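Local coordinates for 2-C-methyl-D-erythritol 2,4-cyclodiphosphate synthase (Thermus thermophilus, PDB 1IV3), which catalyses the conversion of 4-diphosphocytidyl-2-C-methyl-D-erythritol 2-phosphate to 2-C-methyl-D-erythritol 2,4-cyclodiphosphate with release of CMP, a step of non-mevalonate isoprenoid synthesis, at residues A43-L48 with A144-L150. The protein carries 3 engineered substitutions. Sequence-based numbering, arbitrary orientation.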
ATOM      1  N   ALA A  43      10.978  -0.115   5.217  1.00  8.07           N
ATOM      2  CA  ALA A  43      10.065  -0.016   4.063  1.00  9.72           C
ATOM      3  C   ALA A  43      10.634   0.876   2.968  1.00  9.22           C
ATOM      4  O   ALA A  43      10.469   0.589   1.781  1.00  9.61           O
ATOM      5  CB  ALA A  43       8.706   0.501   4.524  1.00 11.29           C
ATOM      6  N   LEU A  44      11.308   1.975   3.336  1.00  9.27           N
ATOM      7  CA  LEU A  44      11.943   2.844   2.342  1.00  8.75           C
ATOM      8  C   LEU A  44      13.056   2.097   1.625  1.00  8.53           C
ATOM      9  O   LEU A  44      13.244   2.224   0.416  1.00  9.86           O
ATOM     10  CB  LEU A  44      12.520   4.112   3.009  1.00  8.07           C
ATOM     11  CG  LEU A  44      11.452   5.106   3.473  1.00 10.05           C
ATOM     12  CD1 LEU A  44      12.006   6.157   4.425  1.00  7.69           C
ATOM     13  CD2 LEU A  44      10.804   5.751   2.249  1.00  6.53           C
ATOM     14  N   THR A  45      13.814   1.301   2.385  1.00  8.07           N
ATOM     15  CA  THR A  45      14.950   0.587   1.778  1.00  8.29           C
ATOM     16  C   THR A  45      14.447  -0.454   0.771  1.00  8.50           C
ATOM     17  O   THR A  45      14.936  -0.570  -0.365  1.00  8.41           O
ATOM     18  CB  THR A  45      15.806  -0.089   2.858  1.00  9.20           C
ATOM     19  OG1 THR A  45      16.314   0.867   3.803  1.00  9.05           O
ATOM     20  CG2 THR A  45      17.046  -0.736   2.238  1.00  9.66           C
ATOM     21  N   ASP A  46      13.445  -1.229   1.196  1.00  7.19           N
ATOM     22  CA  ASP A  46      12.840  -2.187   0.268  1.00  5.95           C
ATOM     23  C   ASP A  46      12.268  -1.475  -0.963  1.00  8.95           C
ATOM     24  O   ASP A  46      12.396  -1.973  -2.083  1.00  9.10           O
ATOM     25  CB  ASP A  46      11.749  -3.019   0.934  1.00  7.67           C
ATOM     26  CG  ASP A  46      12.246  -4.281   1.618  1.00 11.30           C
ATOM     27  OD1 ASP A  46      13.431  -4.634   1.427  1.00 13.37           O
ATOM     28  OD2 ASP A  46      11.458  -4.949   2.328  1.00 10.31           O
ATOM     29  N   ALA A  47      11.617  -0.324  -0.797  1.00  7.20           N
ATOM     30  CA  ALA A  47      11.040   0.383  -1.939  1.00  6.50           C
ATOM     31  C   ALA A  47      12.122   0.800  -2.929  1.00  9.64           C
ATOM     32  O   ALA A  47      11.949   0.670  -4.144  1.00  9.96           O
ATOM     33  CB  ALA A  47      10.255   1.603  -1.470  1.00  5.50           C
ATOM     34  N   LEU A  48      13.256   1.326  -2.414  1.00  7.92           N
ATOM     35  CA  LEU A  48      14.387   1.686  -3.271  1.00  8.20           C
ATOM     36  C   LEU A  48      14.935   0.490  -4.017  1.00 10.43           C
ATOM     37  O   LEU A  48      15.153   0.541  -5.234  1.00 11.16           O
ATOM     38  CB  LEU A  48      15.495   2.307  -2.408  1.00 10.83           C
ATOM     39  CG  LEU A  48      15.195   3.693  -1.823  1.00 11.37           C
ATOM     40  CD1 LEU A  48      16.284   4.103  -0.820  1.00 13.50           C
ATOM     41  CD2 LEU A  48      15.091   4.768  -2.907  1.00 10.92           C
ATOM     42  N   ALA A 144       4.782   0.112   8.369  1.00 10.14           N
ATOM     43  CA  ALA A 144       5.143   1.187   7.454  1.00  7.94           C
ATOM     44  C   ALA A 144       4.873   0.709   6.036  1.00  9.32           C
ATOM     45  O   ALA A 144       5.147  -0.460   5.759  1.00 13.85           O
ATOM     46  CB  ALA A 144       6.608   1.593   7.568  1.00 11.78           C
ATOM     47  N   ARG A 145       4.378   1.598   5.183  1.00  8.30           N
ATOM     48  CA  ARG A 145       4.311   1.311   3.748  1.00  7.08           C
ATOM     49  C   ARG A 145       4.793   2.544   3.013  1.00  9.22           C
ATOM     50  O   ARG A 145       4.442   3.664   3.418  1.00 11.72           O
ATOM     51  CB  ARG A 145       2.896   0.909   3.323  1.00 14.51           C
ATOM     52  CG  ARG A 145       2.351  -0.259   4.147  1.00 14.19           C
ATOM     53  CD  ARG A 145       1.010  -0.749   3.593  1.00 19.65           C
ATOM     54  NE  ARG A 145       0.674  -2.025   4.245  1.00 23.33           N
ATOM     55  CZ  ARG A 145       0.038  -2.016   5.411  1.00 27.80           C
ATOM     56  NH1 ARG A 145      -0.296  -0.853   5.953  1.00 19.45           N
ATOM     57  NH2 ARG A 145      -0.260  -3.164   6.000  1.00 46.83           N
ATOM     58  N   ALA A 146       5.619   2.324   1.988  1.00  6.29           N
ATOM     59  CA  ALA A 146       6.307   3.420   1.332  1.00  9.49           C
ATOM     60  C   ALA A 146       6.293   3.285  -0.193  1.00 12.34           C
ATOM     61  O   ALA A 146       6.451   2.158  -0.660  1.00 10.60           O
ATOM     62  CB  ALA A 146       7.775   3.521   1.763  1.00 10.13           C
ATOM     63  N   VAL A 147       6.149   4.421  -0.878  1.00  9.34           N
ATOM     64  CA  VAL A 147       6.363   4.463  -2.337  1.00  8.52           C
ATOM     65  C   VAL A 147       7.501   5.436  -2.608  1.00  9.02           C
ATOM     66  O   VAL A 147       7.554   6.526  -2.005  1.00  9.73           O
ATOM     67  CB  VAL A 147       5.103   4.900  -3.105  1.00 11.91           C
ATOM     68  CG1 VAL A 147       5.245   4.777  -4.603  1.00 17.04           C
ATOM     69  CG2 VAL A 147       3.904   4.051  -2.677  1.00 12.31           C
ATOM     70  N   VAL A 148       8.412   5.067  -3.486  1.00  7.72           N
ATOM     71  CA  VAL A 148       9.443   6.044  -3.869  1.00  8.07           C
ATOM     72  C   VAL A 148       9.340   6.278  -5.372  1.00  8.27           C
ATOM     73  O   VAL A 148       8.889   5.423  -6.161  1.00  9.83           O
ATOM     74  CB  VAL A 148      10.872   5.596  -3.511  1.00  9.88           C
ATOM     75  CG1 VAL A 148      11.066   5.492  -2.007  1.00 11.87           C
ATOM     76  CG2 VAL A 148      11.171   4.267  -4.188  1.00  8.60           C
ATOM     77  N   LEU A 149       9.770   7.475  -5.758  1.00  9.45           N
ATOM     78  CA  LEU A 149       9.747   7.837  -7.180  1.00  9.37           C
ATOM     79  C   LEU A 149      11.152   8.291  -7.556  1.00 15.09           C
ATOM     80  O   LEU A 149      11.740   9.066  -6.789  1.00 12.39           O
ATOM     81  CB  LEU A 149       8.703   8.918  -7.388  1.00 17.63           C
ATOM     82  CG  LEU A 149       8.452   9.440  -8.798  1.00 24.57           C
ATOM     83  CD1 LEU A 149       7.884   8.342  -9.681  1.00 20.48           C
ATOM     84  CD2 LEU A 149       7.530  10.660  -8.735  1.00 17.88           C
ATOM     85  N   LEU A 150      11.638   7.817  -8.684  1.00 10.84           N
ATOM     86  CA  LEU A 150      13.005   8.127  -9.089  1.00 14.77           C
ATOM     87  C   LEU A 150      13.077   8.523 -10.567  1.00 15.73           C
ATOM     88  O   LEU A 150      12.385   7.892 -11.363  1.00 13.89           O
ATOM     89  CB  LEU A 150      13.909   6.917  -8.858  1.00 15.08           C
ATOM     90  CG  LEU A 150      13.919   6.325  -7.445  1.00 19.11           C
ATOM     91  CD1 LEU A 150      13.088   5.056  -7.426  1.00 11.75           C
ATOM     92  CD2 LEU A 150      15.327   6.043  -6.960  1.00 22.56           C
TER
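Val-148 lies across the last turn of the helical segment 43-48. Val-148 CG2 is 3.9 Å from Ala-47 CB and 4.2 Å from Leu-48 CD2, and Val-148 CG1 is 4.3 Å from Leu-44 CD2. Toward the start of both segments the fit depends on small residues. Ala-43 CB is 3.9 Å from Ala-144 CB and 4.2 Å from Ala-146 CB. These short side chains, with Ala-47, let the helix axis come within 7.4 Å of the strand axis. Leu-44 leans over Ala-146, with Leu-44 CD2 3.8 Å from Ala-146 CB. At the far end, Leu-48 CD2 meets Leu-150 CD2 at 4.3 Å. The meeting side chains are all apolar and buried; some also press on backbone atoms, with Val-148 CG2 3.7 Å from Ala-47 O. The axes run in roughly the same direction, 37° apart, so successive helical turns meet successive inward residues of the strand. Arg-145 and Val-147 point to the other face of the sheet, where they meet neighbouring subunits; Arg-145 NH1 forms a salt bridge with Glu-7 OE1 of the second subunit. Leu-77 of helix 73-86 packs on Leu-44 and Leu-48. Ala-43 directly follows His-42, which binds the magnesium ion with Asp-8 and His-10. The arrangement is the helix-on-sheet packing of the alpha/beta IspF fold: helices lie on one face of the sheet, and the other faces the trimer interior.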